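Long-range contact in crystal protein (PDB 2ZTB), which is a proteolytically activated bacterial toxin that recognizes cancer cells and, by its fold family, probably acts by forming pores in their membranes: residues 105-110 and 149-154. Numbering follows the deposited sequence.
Sequences SFTNTS and TTTETI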
loop_
_atom_site.group_PDB
_atom_site.type_symbol
_atom_site.label_atom_id
_atom_site.label_comp_id
_atom_site.label_asym_id
_atom_site.label_seq_id
_atom_site.Cartn_x
_atom_site.Cartn_y
_atom_site.Cartn_z
ATOM N N SER A 105 -5.228 -14.658 24.062
ATOM C CA SER A 105 -4.922 -14.575 22.639
ATOM C C SER A 105 -4.899 -13.160 22.113
ATOM O O SER A 105 -5.596 -12.272 22.604
ATOM C CB SER A 105 -5.813 -15.464 21.774
ATOM O OG SER A 105 -7.170 -15.187 21.988
ATOM N N PHE A 106 -4.056 -12.973 21.110
ATOM C CA PHE A 106 -3.803 -11.692 20.527
ATOM C C PHE A 106 -3.877 -11.908 19.024
ATOM O O PHE A 106 -3.368 -12.907 18.510
ATOM C CB PHE A 106 -2.407 -11.234 20.943
ATOM C CG PHE A 106 -2.067 -9.832 20.536
ATOM C CD1 PHE A 106 -2.256 -8.787 21.413
ATOM C CD2 PHE A 106 -1.518 -9.570 19.284
ATOM C CE1 PHE A 106 -1.916 -7.512 21.053
ATOM C CE2 PHE A 106 -1.171 -8.293 18.917
ATOM C CZ PHE A 106 -1.370 -7.266 19.793
ATOM N N THR A 107 -4.543 -10.994 18.331
ATOM C CA THR A 107 -4.643 -11.073 16.892
ATOM C C THR A 107 -3.667 -10.074 16.269
ATOM O O THR A 107 -3.838 -8.848 16.399
ATOM C CB THR A 107 -6.101 -10.879 16.421
ATOM O OG1 THR A 107 -6.903 -11.900 17.014
ATOM C CG2 THR A 107 -6.213 -10.981 14.911
ATOM N N ASN A 108 -2.619 -10.617 15.642
ATOM C CA ASN A 108 -1.620 -9.810 14.944
ATOM C C ASN A 108 -2.239 -9.280 13.673
ATOM O O ASN A 108 -2.969 -10.002 13.004
ATOM C CB ASN A 108 -0.379 -10.641 14.560
ATOM C CG ASN A 108 0.370 -11.206 15.758
ATOM O OD1 ASN A 108 0.282 -10.711 16.888
ATOM N ND2 ASN A 108 1.143 -12.241 15.501
ATOM N N THR A 109 -1.964 -8.021 13.344
ATOM C CA THR A 109 -2.379 -7.482 12.042
ATOM C C THR A 109 -1.187 -7.022 11.210
ATOM O O THR A 109 -0.201 -6.492 11.743
ATOM C CB THR A 109 -3.401 -6.325 12.171
ATOM O OG1 THR A 109 -2.867 -5.300 13.013
ATOM C CG2 THR A 109 -4.718 -6.816 12.748
ATOM N N SER A 110 -1.295 -7.236 9.902
ATOM C CA SER A 110 -0.374 -6.656 8.913
ATOM C C SER A 110 -1.185 -5.847 7.922
ATOM O O SER A 110 -2.102 -6.378 7.305
ATOM C CB SER A 110 0.381 -7.746 8.154
ATOM O OG SER A 110 0.933 -8.692 9.046
ATOM N N THR A 149 -5.633 -5.352 5.238
ATOM C CA THR A 149 -5.115 -5.926 6.478
ATOM C C THR A 149 -5.312 -7.444 6.471
ATOM O O THR A 149 -6.400 -7.928 6.161
ATOM C CB THR A 149 -5.841 -5.303 7.717
ATOM O OG1 THR A 149 -5.640 -3.891 7.702
ATOM C CG2 THR A 149 -5.315 -5.863 9.032
ATOM N N THR A 150 -4.258 -8.187 6.800
ATOM C CA THR A 150 -4.368 -9.634 7.037
ATOM C C THR A 150 -4.123 -9.929 8.516
ATOM O O THR A 150 -3.486 -9.147 9.211
ATOM C CB THR A 150 -3.403 -10.454 6.142
ATOM O OG1 THR A 150 -2.066 -9.938 6.258
ATOM C CG2 THR A 150 -3.844 -10.393 4.663
ATOM N N THR A 151 -4.660 -11.039 9.011
ATOM C CA THR A 151 -4.547 -11.347 10.433
ATOM C C THR A 151 -3.965 -12.744 10.672
ATOM O O THR A 151 -4.066 -13.622 9.805
ATOM C CB THR A 151 -5.919 -11.199 11.169
ATOM O OG1 THR A 151 -6.866 -12.143 10.649
ATOM C CG2 THR A 151 -6.484 -9.787 10.994
ATOM N N GLU A 152 -3.337 -12.918 11.836
ATOM C CA GLU A 152 -2.931 -14.230 12.356
ATOM C C GLU A 152 -3.140 -14.236 13.877
ATOM O O GLU A 152 -2.974 -13.215 14.528
ATOM C CB GLU A 152 -1.468 -14.572 12.004
ATOM C CG GLU A 152 -1.080 -14.654 10.481
ATOM C CD GLU A 152 -1.812 -15.736 9.627
ATOM O OE1 GLU A 152 -2.703 -16.471 10.119
ATOM O OE2 GLU A 152 -1.493 -15.831 8.409
ATOM N N THR A 153 -3.500 -15.383 14.439
ATOM C CA THR A 153 -3.823 -15.496 15.865
ATOM C C THR A 153 -2.675 -16.114 16.686
ATOM O O THR A 153 -2.194 -17.190 16.328
ATOM C CB THR A 153 -5.043 -16.430 16.045
ATOM O OG1 THR A 153 -6.003 -16.186 15.007
ATOM C CG2 THR A 153 -5.681 -16.260 17.434
ATOM N N ILE A 154 -2.255 -15.452 17.772
ATOM C CA ILE A 154 -1.315 -16.040 18.739
ATOM C C ILE A 154 -2.024 -16.338 20.047
ATOM O O ILE A 154 -2.566 -15.425 20.666
ATOM C CB ILE A 154 -0.007 -15.187 19.010
ATOM C CG1 ILE A 154 0.908 -15.875 20.045
ATOM C CG2 ILE A 154 -0.308 -13.832 19.575
ATOM C CD1 ILE A 154 2.405 -15.383 20.054
#
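I154 lays its CG2 methyl against CB of F106, 3.6 Å away, on one face of two paired strands. With CG of F106 anti to its backbone N (chi1 -173°), the ring leads away, and the methyl only approaches it obliquely; both side chains touch S235 of strand 223-247. On the same face, CG2 of I154 comes within 4.2 Å of OD1 of N108, a buried oxygen with no polar partner in the model. CB of S110 lies 3.8 Å from OG1 of T150, and F140 of strand 136-142 touches both residues; the small serine leaves its hydroxyl to hydrogen-bond N232. This antiparallel ladder between strands 96-116 and 147-164 belongs to the long, strand-rich body of an elongated toxin, consistent with an aerolysin-type β-pore-forming fold. The opposite face carries T107, T109, T151 and T153. CG2 of T109 meets CG2 of T151 at 3.9 Å, directly across a non-hydrogen-bonded pair, while diagonally CB of T109 touches CG2 of T149 and CG2 of T107 reaches CB of T151. Beta-branching suits these largely exposed, extended strands: the methyl packs while the hydroxyl tolerates solvent. F106–I154, N108–E152 and S110–T150 each form two backbone hydrogen bonds.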